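Lmo0794 protein (Listeria monocytogenes, PDB 3EW7) is of unknown function but carries an NAD(P)-binding Rossmann-type domain and is probably a dinucleotide-dependent oxidoreductase of the atypical short-chain dehydrogenase/reductase type. Local coordinates at residues D67-S72 with A76-T81; A135-H140 with W150-P155. The protein carries 3 engineered substitutions. All blocks are in the same frame, centred on the assembly; numbering follows the deposited sequence.

Contact 1: residues D67-S72 with A76-T81. Engineered in segment 67-72: Ile71 (natural residue Val).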
ATOM      1  N   ASP A  67       0.856  -0.267  -1.450  1.00 40.39           N
ATOM      2  CA  ASP A  67       1.493  -1.373  -0.760  1.00 44.24           C
ATOM      3  C   ASP A  67       1.049  -1.361   0.696  1.00 45.05           C
ATOM      4  O   ASP A  67       1.619  -0.650   1.533  1.00 44.59           O
ATOM      5  CB  ASP A  67       3.024  -1.278  -0.850  1.00 45.63           C
ATOM      6  CG  ASP A  67       3.725  -2.458  -0.170  1.00 47.34           C
ATOM      7  OD1 ASP A  67       3.026  -3.407   0.253  1.00 47.51           O
ATOM      8  OD2 ASP A  67       4.972  -2.437  -0.065  1.00 46.97           O
ATOM      9  N   ALA A  68       0.000  -2.123   0.979  1.00 45.14           N
ATOM     10  CA  ALA A  68      -0.511  -2.229   2.329  1.00 47.63           C
ATOM     11  C   ALA A  68      -0.265  -3.677   2.737  1.00 51.04           C
ATOM     12  O   ALA A  68      -1.190  -4.438   3.038  1.00 52.10           O
ATOM     13  CB  ALA A  68      -1.976  -1.907   2.353  1.00 46.16           C
ATOM     14  N   TYR A  69       1.005  -4.054   2.717  1.00 52.65           N
ATOM     15  CA  TYR A  69       1.422  -5.399   3.063  1.00 53.35           C
ATOM     16  C   TYR A  69       1.504  -5.564   4.569  1.00 55.64           C
ATOM     17  O   TYR A  69       1.841  -4.621   5.292  1.00 55.28           O
ATOM     18  CB  TYR A  69       2.788  -5.667   2.452  1.00 51.04           C
ATOM     19  CG  TYR A  69       3.299  -7.071   2.640  1.00 48.55           C
ATOM     20  CD1 TYR A  69       2.769  -8.127   1.901  1.00 48.01           C
ATOM     21  CD2 TYR A  69       4.364  -7.336   3.505  1.00 46.67           C
ATOM     22  CE1 TYR A  69       3.294  -9.411   2.007  1.00 48.34           C
ATOM     23  CE2 TYR A  69       4.893  -8.616   3.622  1.00 45.96           C
ATOM     24  CZ  TYR A  69       4.356  -9.643   2.868  1.00 47.62           C
ATOM     25  OH  TYR A  69       4.895 -10.902   2.947  1.00 50.48           O
ATOM     26  N   GLY A  70       1.205  -6.773   5.037  1.00 57.88           N
ATOM     27  CA  GLY A  70       1.267  -7.054   6.461  1.00 60.70           C
ATOM     28  C   GLY A  70      -0.076  -7.406   7.072  1.00 63.04           C
ATOM     29  O   GLY A  70      -0.563  -6.703   7.951  1.00 62.84           O
ATOM     30  N   ILE A  71      -0.666  -8.503   6.602  1.00 65.12           N
ATOM     31  CA  ILE A  71      -1.965  -8.962   7.086  1.00 67.77           C
ATOM     32  C   ILE A  71      -1.830 -10.049   8.148  1.00 68.63           C
ATOM     33  O   ILE A  71      -2.799 -10.379   8.837  1.00 68.57           O
ATOM     34  CB  ILE A  71      -2.795  -9.554   5.935  1.00 69.19           C
ATOM     35  CG1 ILE A  71      -2.895  -8.534   4.798  1.00 70.29           C
ATOM     36  CG2 ILE A  71      -4.185  -9.967   6.445  1.00 71.19           C
ATOM     37  CD1 ILE A  71      -3.357  -9.131   3.465  1.00 71.84           C
ATOM     38  N   SER A  72      -0.627 -10.603   8.276  1.00 69.63           N
ATOM     39  CA  SER A  72      -0.389 -11.682   9.229  1.00 68.93           C
ATOM     40  C   SER A  72       1.010 -11.633   9.842  1.00 68.53           C
ATOM     41  O   SER A  72       1.854 -10.840   9.433  1.00 68.61           O
ATOM     42  CB  SER A  72      -0.583 -13.020   8.530  1.00 68.00           C
ATOM     43  OG  SER A  72       0.496 -13.243   7.645  1.00 68.94           O
ATOM     44  N   ALA A  76       4.843  -9.977   8.595  1.00 58.34           N
ATOM     45  CA  ALA A  76       5.441  -8.983   9.474  1.00 59.38           C
ATOM     46  C   ALA A  76       6.955  -9.075   9.526  1.00 60.13           C
ATOM     47  O   ALA A  76       7.614  -8.170  10.027  1.00 62.12           O
ATOM     48  CB  ALA A  76       4.859  -9.106  10.879  1.00 58.52           C
ATOM     49  N   GLU A  77       7.516 -10.160   9.009  1.00 59.20           N
ATOM     50  CA  GLU A  77       8.966 -10.291   9.024  1.00 60.06           C
ATOM     51  C   GLU A  77       9.525 -10.054   7.625  1.00 59.79           C
ATOM     52  O   GLU A  77      10.740  -9.940   7.440  1.00 60.59           O
ATOM     53  CB  GLU A  77       9.371 -11.693   9.480  1.00 60.35           C
ATOM     54  CG  GLU A  77       8.509 -12.284  10.567  1.00 60.69           C
ATOM     55  CD  GLU A  77       8.902 -13.715  10.878  1.00 61.43           C
ATOM     56  OE1 GLU A  77       8.067 -14.463  11.431  1.00 61.44           O
ATOM     57  OE2 GLU A  77      10.050 -14.092  10.575  1.00 63.27           O
ATOM     58  N   LYS A  78       8.629  -9.969   6.645  1.00 58.19           N
ATOM     59  CA  LYS A  78       9.018  -9.798   5.250  1.00 56.44           C
ATOM     60  C   LYS A  78       8.769  -8.422   4.637  1.00 56.56           C
ATOM     61  O   LYS A  78       8.724  -8.289   3.415  1.00 56.96           O
ATOM     62  CB  LYS A  78       8.303 -10.860   4.408  1.00 54.87           C
ATOM     63  CG  LYS A  78       8.733 -12.279   4.741  1.00 52.54           C
ATOM     64  CD  LYS A  78       7.998 -13.344   3.944  1.00 47.60           C
ATOM     65  CE  LYS A  78       6.625 -13.590   4.506  1.00 47.86           C
ATOM     66  NZ  LYS A  78       6.007 -14.799   3.906  1.00 49.22           N
ATOM     67  N   HIS A  79       8.624  -7.399   5.470  1.00 56.22           N
ATOM     68  CA  HIS A  79       8.359  -6.054   4.961  1.00 56.21           C
ATOM     69  C   HIS A  79       9.469  -5.445   4.117  1.00 55.73           C
ATOM     70  O   HIS A  79       9.254  -5.074   2.967  1.00 55.58           O
ATOM     71  CB  HIS A  79       8.026  -5.108   6.114  1.00 56.19           C
ATOM     72  CG  HIS A  79       6.584  -5.125   6.495  1.00 56.62           C
ATOM     73  ND1 HIS A  79       6.129  -5.681   7.670  1.00 56.92           N
ATOM     74  CD2 HIS A  79       5.486  -4.687   5.835  1.00 56.65           C
ATOM     75  CE1 HIS A  79       4.812  -5.583   7.718  1.00 57.56           C
ATOM     76  NE2 HIS A  79       4.399  -4.983   6.615  1.00 56.53           N
ATOM     77  N   VAL A  80      10.651  -5.328   4.700  1.00 55.75           N
ATOM     78  CA  VAL A  80      11.791  -4.761   4.003  1.00 56.63           C
ATOM     79  C   VAL A  80      12.121  -5.573   2.752  1.00 56.39           C
ATOM     80  O   VAL A  80      12.461  -5.024   1.705  1.00 57.90           O
ATOM     81  CB  VAL A  80      13.024  -4.720   4.939  1.00 56.19           C
ATOM     82  CG1 VAL A  80      13.074  -6.004   5.768  1.00 60.09           C
ATOM     83  CG2 VAL A  80      14.307  -4.551   4.119  1.00 54.91           C
ATOM     84  N   THR A  81      11.994  -6.884   2.865  1.00 55.81           N
ATOM     85  CA  THR A  81      12.305  -7.759   1.750  1.00 55.39           C
ATOM     86  C   THR A  81      11.342  -7.674   0.560  1.00 54.24           C
ATOM     87  O   THR A  81      11.785  -7.623  -0.592  1.00 54.49           O
ATOM     88  CB  THR A  81      12.443  -9.216   2.261  1.00 55.01           C
ATOM     89  OG1 THR A  81      13.831  -9.511   2.460  1.00 51.48           O
ATOM     90  CG2 THR A  81      11.874 -10.194   1.285  1.00 54.62           C
TER
HETATM   91  O   HOH W   1       6.604  -3.952   1.265  1.00 47.74           O
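Tyr69 and His79 meet where the chain leaves strand 64-67 of a Rossmann-type parallel sheet and turns back into helix 79-90, a beta-to-alpha connection of the NAD(P)-binding fold. The two backbones draw together toward the turn: the CA atoms of Tyr69 and His79 are 7.2 Å apart, those of Gly70 and Ala76 5.5 Å. Near the turn Ala76 N may give Ser72 O a weak, bent bond, doubtful because the place of that nitrogen is uncertain. The bare CA of Gly70 lies 3.8 Å from His79 NE2.

A side chain also reaches back to the loop backbone. His79 NE2 donates to Tyr69 O over 2.9 Å, the N-H pointing fairly straight at it (158°). The oxygen lies close to the imidazole plane, yet the nitrogen stands well above the carbonyl plane. The same two residues form an edge-to-face aromatic pair, the tyrosine edge turned to the imidazole face, with planes 84° apart. Tyr69 CG is anti to its N (chi1 -175°), which carries the ring across to helix 79-90, where CD2 comes within 3.7 Å of His79 CD2.

Farther along the ring, the phenol oxygen meets the aliphatic part of Lys78, the N-cap residue. The lysine chain bends at chi3, and its ammonium group pairs with Asp74, whose other carboxylate oxygen bonds Ser72 OG. Glu75 OE1 is hydrogen-bonded to the backbone nitrogens of Gly70 and Ile71, the latter an engineered residue. On the strand side a water bridges the segments, donating to Asp67 OD2 at 2.6 Å and weakly to His79 O at 3.3 Å.

Contact 2: residues A135-H140 with W150-P155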
ATOM      1  N   ALA A 135      12.242   2.141   8.890  1.00 64.34           N
ATOM      2  CA  ALA A 135      13.457   2.914   8.678  1.00 63.76           C
ATOM      3  C   ALA A 135      14.271   2.265   7.578  1.00 62.97           C
ATOM      4  O   ALA A 135      14.830   2.954   6.733  1.00 63.05           O
ATOM      5  CB  ALA A 135      14.266   2.988   9.960  1.00 63.83           C
ATOM      6  N   LYS A 136      14.334   0.938   7.590  1.00 61.85           N
ATOM      7  CA  LYS A 136      15.070   0.203   6.573  1.00 61.69           C
ATOM      8  C   LYS A 136      14.487   0.450   5.186  1.00 59.90           C
ATOM      9  O   LYS A 136      15.216   0.786   4.248  1.00 59.18           O
ATOM     10  CB  LYS A 136      15.044  -1.289   6.881  1.00 64.74           C
ATOM     11  CG  LYS A 136      16.260  -1.770   7.629  1.00 68.78           C
ATOM     12  CD  LYS A 136      17.241  -2.456   6.692  1.00 72.40           C
ATOM     13  CE  LYS A 136      18.640  -2.514   7.299  1.00 74.72           C
ATOM     14  NZ  LYS A 136      19.353  -1.194   7.229  1.00 73.61           N
ATOM     15  N   GLN A 137      13.174   0.272   5.058  1.00 57.53           N
ATOM     16  CA  GLN A 137      12.496   0.486   3.786  1.00 55.79           C
ATOM     17  C   GLN A 137      12.834   1.880   3.281  1.00 56.61           C
ATOM     18  O   GLN A 137      13.181   2.065   2.112  1.00 57.25           O
ATOM     19  CB  GLN A 137      10.985   0.351   3.960  1.00 53.69           C
ATOM     20  CG  GLN A 137      10.536  -1.017   4.448  1.00 51.77           C
ATOM     21  CD  GLN A 137       9.039  -1.095   4.665  1.00 51.40           C
ATOM     22  OE1 GLN A 137       8.456  -0.260   5.355  1.00 53.38           O
ATOM     23  NE2 GLN A 137       8.407  -2.101   4.079  1.00 48.81           N
ATOM     24  N   LEU A 138      12.744   2.857   4.178  1.00 56.90           N
ATOM     25  CA  LEU A 138      13.035   4.249   3.850  1.00 57.03           C
ATOM     26  C   LEU A 138      14.484   4.460   3.399  1.00 56.73           C
ATOM     27  O   LEU A 138      14.749   5.259   2.506  1.00 56.51           O
ATOM     28  CB  LEU A 138      12.714   5.136   5.064  1.00 57.32           C
ATOM     29  CG  LEU A 138      11.488   6.062   4.990  1.00 57.81           C
ATOM     30  CD1 LEU A 138      10.308   5.344   4.365  1.00 56.36           C
ATOM     31  CD2 LEU A 138      11.143   6.568   6.390  1.00 57.49           C
ATOM     32  N   GLU A 139      15.419   3.744   4.017  1.00 57.48           N
ATOM     33  CA  GLU A 139      16.824   3.859   3.654  1.00 59.31           C
ATOM     34  C   GLU A 139      16.988   3.290   2.263  1.00 59.35           C
ATOM     35  O   GLU A 139      17.750   3.823   1.454  1.00 60.33           O
ATOM     36  CB  GLU A 139      17.706   3.071   4.618  1.00 62.42           C
ATOM     37  CG  GLU A 139      18.125   3.821   5.872  1.00 70.18           C
ATOM     38  CD  GLU A 139      18.400   2.884   7.059  1.00 75.52           C
ATOM     39  OE1 GLU A 139      18.927   1.765   6.828  1.00 78.37           O
ATOM     40  OE2 GLU A 139      18.095   3.269   8.216  1.00 76.51           O
ATOM     41  N   HIS A 140      16.270   2.197   1.998  1.00 58.40           N
ATOM     42  CA  HIS A 140      16.324   1.529   0.700  1.00 56.55           C
ATOM     43  C   HIS A 140      15.621   2.351  -0.356  1.00 55.59           C
ATOM     44  O   HIS A 140      16.040   2.378  -1.513  1.00 54.93           O
ATOM     45  CB  HIS A 140      15.691   0.137   0.765  1.00 56.92           C
ATOM     46  CG  HIS A 140      16.535  -0.878   1.471  1.00 58.89           C
ATOM     47  ND1 HIS A 140      16.369  -2.235   1.291  1.00 59.08           N
ATOM     48  CD2 HIS A 140      17.553  -0.737   2.352  1.00 59.06           C
ATOM     49  CE1 HIS A 140      17.254  -2.885   2.028  1.00 58.85           C
ATOM     50  NE2 HIS A 140      17.984  -1.998   2.681  1.00 58.32           N
ATOM     51  N   TRP A 150       7.419   6.823  -6.204  1.00 45.66           N
ATOM     52  CA  TRP A 150       6.979   6.252  -4.933  1.00 45.35           C
ATOM     53  C   TRP A 150       6.597   7.296  -3.888  1.00 45.31           C
ATOM     54  O   TRP A 150       6.943   8.475  -4.003  1.00 45.10           O
ATOM     55  CB  TRP A 150       8.090   5.390  -4.343  1.00 44.36           C
ATOM     56  CG  TRP A 150       9.293   6.198  -3.991  1.00 43.29           C
ATOM     57  CD1 TRP A 150      10.281   6.606  -4.832  1.00 43.42           C
ATOM     58  CD2 TRP A 150       9.602   6.756  -2.710  1.00 44.19           C
ATOM     59  NE1 TRP A 150      11.190   7.385  -4.157  1.00 43.72           N
ATOM     60  CE2 TRP A 150      10.793   7.496  -2.850  1.00 43.51           C
ATOM     61  CE3 TRP A 150       8.982   6.705  -1.452  1.00 44.75           C
ATOM     62  CZ2 TRP A 150      11.381   8.180  -1.782  1.00 42.08           C
ATOM     63  CZ3 TRP A 150       9.569   7.386  -0.391  1.00 43.25           C
ATOM     64  CH2 TRP A 150      10.758   8.114  -0.567  1.00 42.00           C
ATOM     65  N   THR A 151       5.880   6.842  -2.864  1.00 44.31           N
ATOM     66  CA  THR A 151       5.482   7.688  -1.742  1.00 45.52           C
ATOM     67  C   THR A 151       5.262   6.809  -0.524  1.00 45.23           C
ATOM     68  O   THR A 151       4.608   5.772  -0.602  1.00 44.35           O
ATOM     69  CB  THR A 151       4.174   8.465  -1.989  1.00 46.60           C
ATOM     70  OG1 THR A 151       4.352   9.404  -3.054  1.00 49.06           O
ATOM     71  CG2 THR A 151       3.784   9.225  -0.737  1.00 46.73           C
ATOM     72  N   TYR A 152       5.825   7.221   0.605  1.00 46.02           N
ATOM     73  CA  TYR A 152       5.656   6.465   1.832  1.00 46.42           C
ATOM     74  C   TYR A 152       4.773   7.308   2.745  1.00 47.55           C
ATOM     75  O   TYR A 152       5.096   8.460   3.043  1.00 46.55           O
ATOM     76  CB  TYR A 152       7.000   6.211   2.504  1.00 46.60           C
ATOM     77  CG  TYR A 152       6.971   5.066   3.497  1.00 47.11           C
ATOM     78  CD1 TYR A 152       7.421   3.796   3.135  1.00 45.80           C
ATOM     79  CD2 TYR A 152       6.455   5.244   4.787  1.00 45.93           C
ATOM     80  CE1 TYR A 152       7.355   2.738   4.025  1.00 46.89           C
ATOM     81  CE2 TYR A 152       6.382   4.188   5.685  1.00 45.16           C
ATOM     82  CZ  TYR A 152       6.833   2.936   5.299  1.00 46.68           C
ATOM     83  OH  TYR A 152       6.762   1.881   6.173  1.00 44.45           O
ATOM     84  N   ILE A 153       3.656   6.732   3.180  1.00 49.32           N
ATOM     85  CA  ILE A 153       2.726   7.447   4.050  1.00 52.67           C
ATOM     86  C   ILE A 153       2.617   6.873   5.469  1.00 53.44           C
ATOM     87  O   ILE A 153       2.478   5.659   5.658  1.00 52.29           O
ATOM     88  CB  ILE A 153       1.310   7.507   3.411  1.00 51.96           C
ATOM     89  CG1 ILE A 153       0.396   8.396   4.253  1.00 52.10           C
ATOM     90  CG2 ILE A 153       0.725   6.109   3.280  1.00 52.23           C
ATOM     91  CD1 ILE A 153      -0.969   8.598   3.640  1.00 53.82           C
ATOM     92  N   SER A 154       2.697   7.768   6.450  1.00 55.85           N
ATOM     93  CA  SER A 154       2.593   7.418   7.862  1.00 57.94           C
ATOM     94  C   SER A 154       1.388   8.129   8.461  1.00 60.14           C
ATOM     95  O   SER A 154       1.049   9.243   8.067  1.00 59.24           O
ATOM     96  CB  SER A 154       3.855   7.835   8.620  1.00 56.52           C
ATOM     97  OG  SER A 154       4.958   7.021   8.265  1.00 56.95           O
ATOM     98  N   PRO A 155       0.720   7.480   9.424  1.00 63.08           N
ATOM     99  CA  PRO A 155      -0.454   8.049  10.084  1.00 66.00           C
ATOM    100  C   PRO A 155      -0.061   9.081  11.123  1.00 69.81           C
ATOM    101  O   PRO A 155       1.059   9.072  11.639  1.00 68.85           O
ATOM    102  CB  PRO A 155      -1.101   6.832  10.712  1.00 63.77           C
ATOM    103  CG  PRO A 155       0.085   6.050  11.139  1.00 63.21           C
ATOM    104  CD  PRO A 155       0.984   6.121   9.925  1.00 62.64           C
TER
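Gln137 and Leu138, neighbours on helix 131-142, both grip the ring of Tyr152 on strand 150-154, one at its hydroxyl and the other over a face. The phenol OH donates to Gln137 OE1 over 2.9 Å, approaching nearly in line with the amide C=O (162° at the oxygen). Amide and ring planes are turned 74° apart, and the oxygen sits at the ring edge. Leu138 brings just one methyl to bear: CD1 stands over the ring in a CH-pi contact, 3.7 Å from the centroid and displaced toward CG and CD1 of Tyr152, each 3.5 Å away. The ring is thus held by a polar contact at its far end and an apolar one near its root.

Tyr152 CG lies anti to its backbone N (chi1 -160°), sending the ring out from the sheet toward the helix, while Gln137 stretches out beyond CG to meet the hydroxyl. The amide NE2 also makes a weak hydrogen bond to His79 O. His207 meets the Tyr152 ring edge-to-face, and Gln134, Leu141 and Pro129 also touch this side chain.

Helix 131-142 therefore packs on one face of the parallel Rossmann-type sheet, over strand 150-154, which runs between strands 97-101 and 207-209 and is bonded through its backbone to both.

How the contacts relate
The two contacts follow one another along the chain. Contact 1 closes the loop between strand 64-67 and helix 79-90, while contact 2 joins helix 131-142 to strand 150-154 of the same sheet. Contact 1 is partly buried and local; much of its chemistry is polar, with backbone carbonyls, a water and acidic loop residues taking part. Contact 2 is buried and rests on three side chains, combining apolar contact with one hydrogen bond. Their centres lie 13 Å apart, yet they touch through the weak bond of Gln137 to His79 and through Val80, whose CA packs 4.0 Å from Gln137 CG and whose CG2 lies 4.0 Å from His140 CE1, so helices 79-90 and 131-142 pack together.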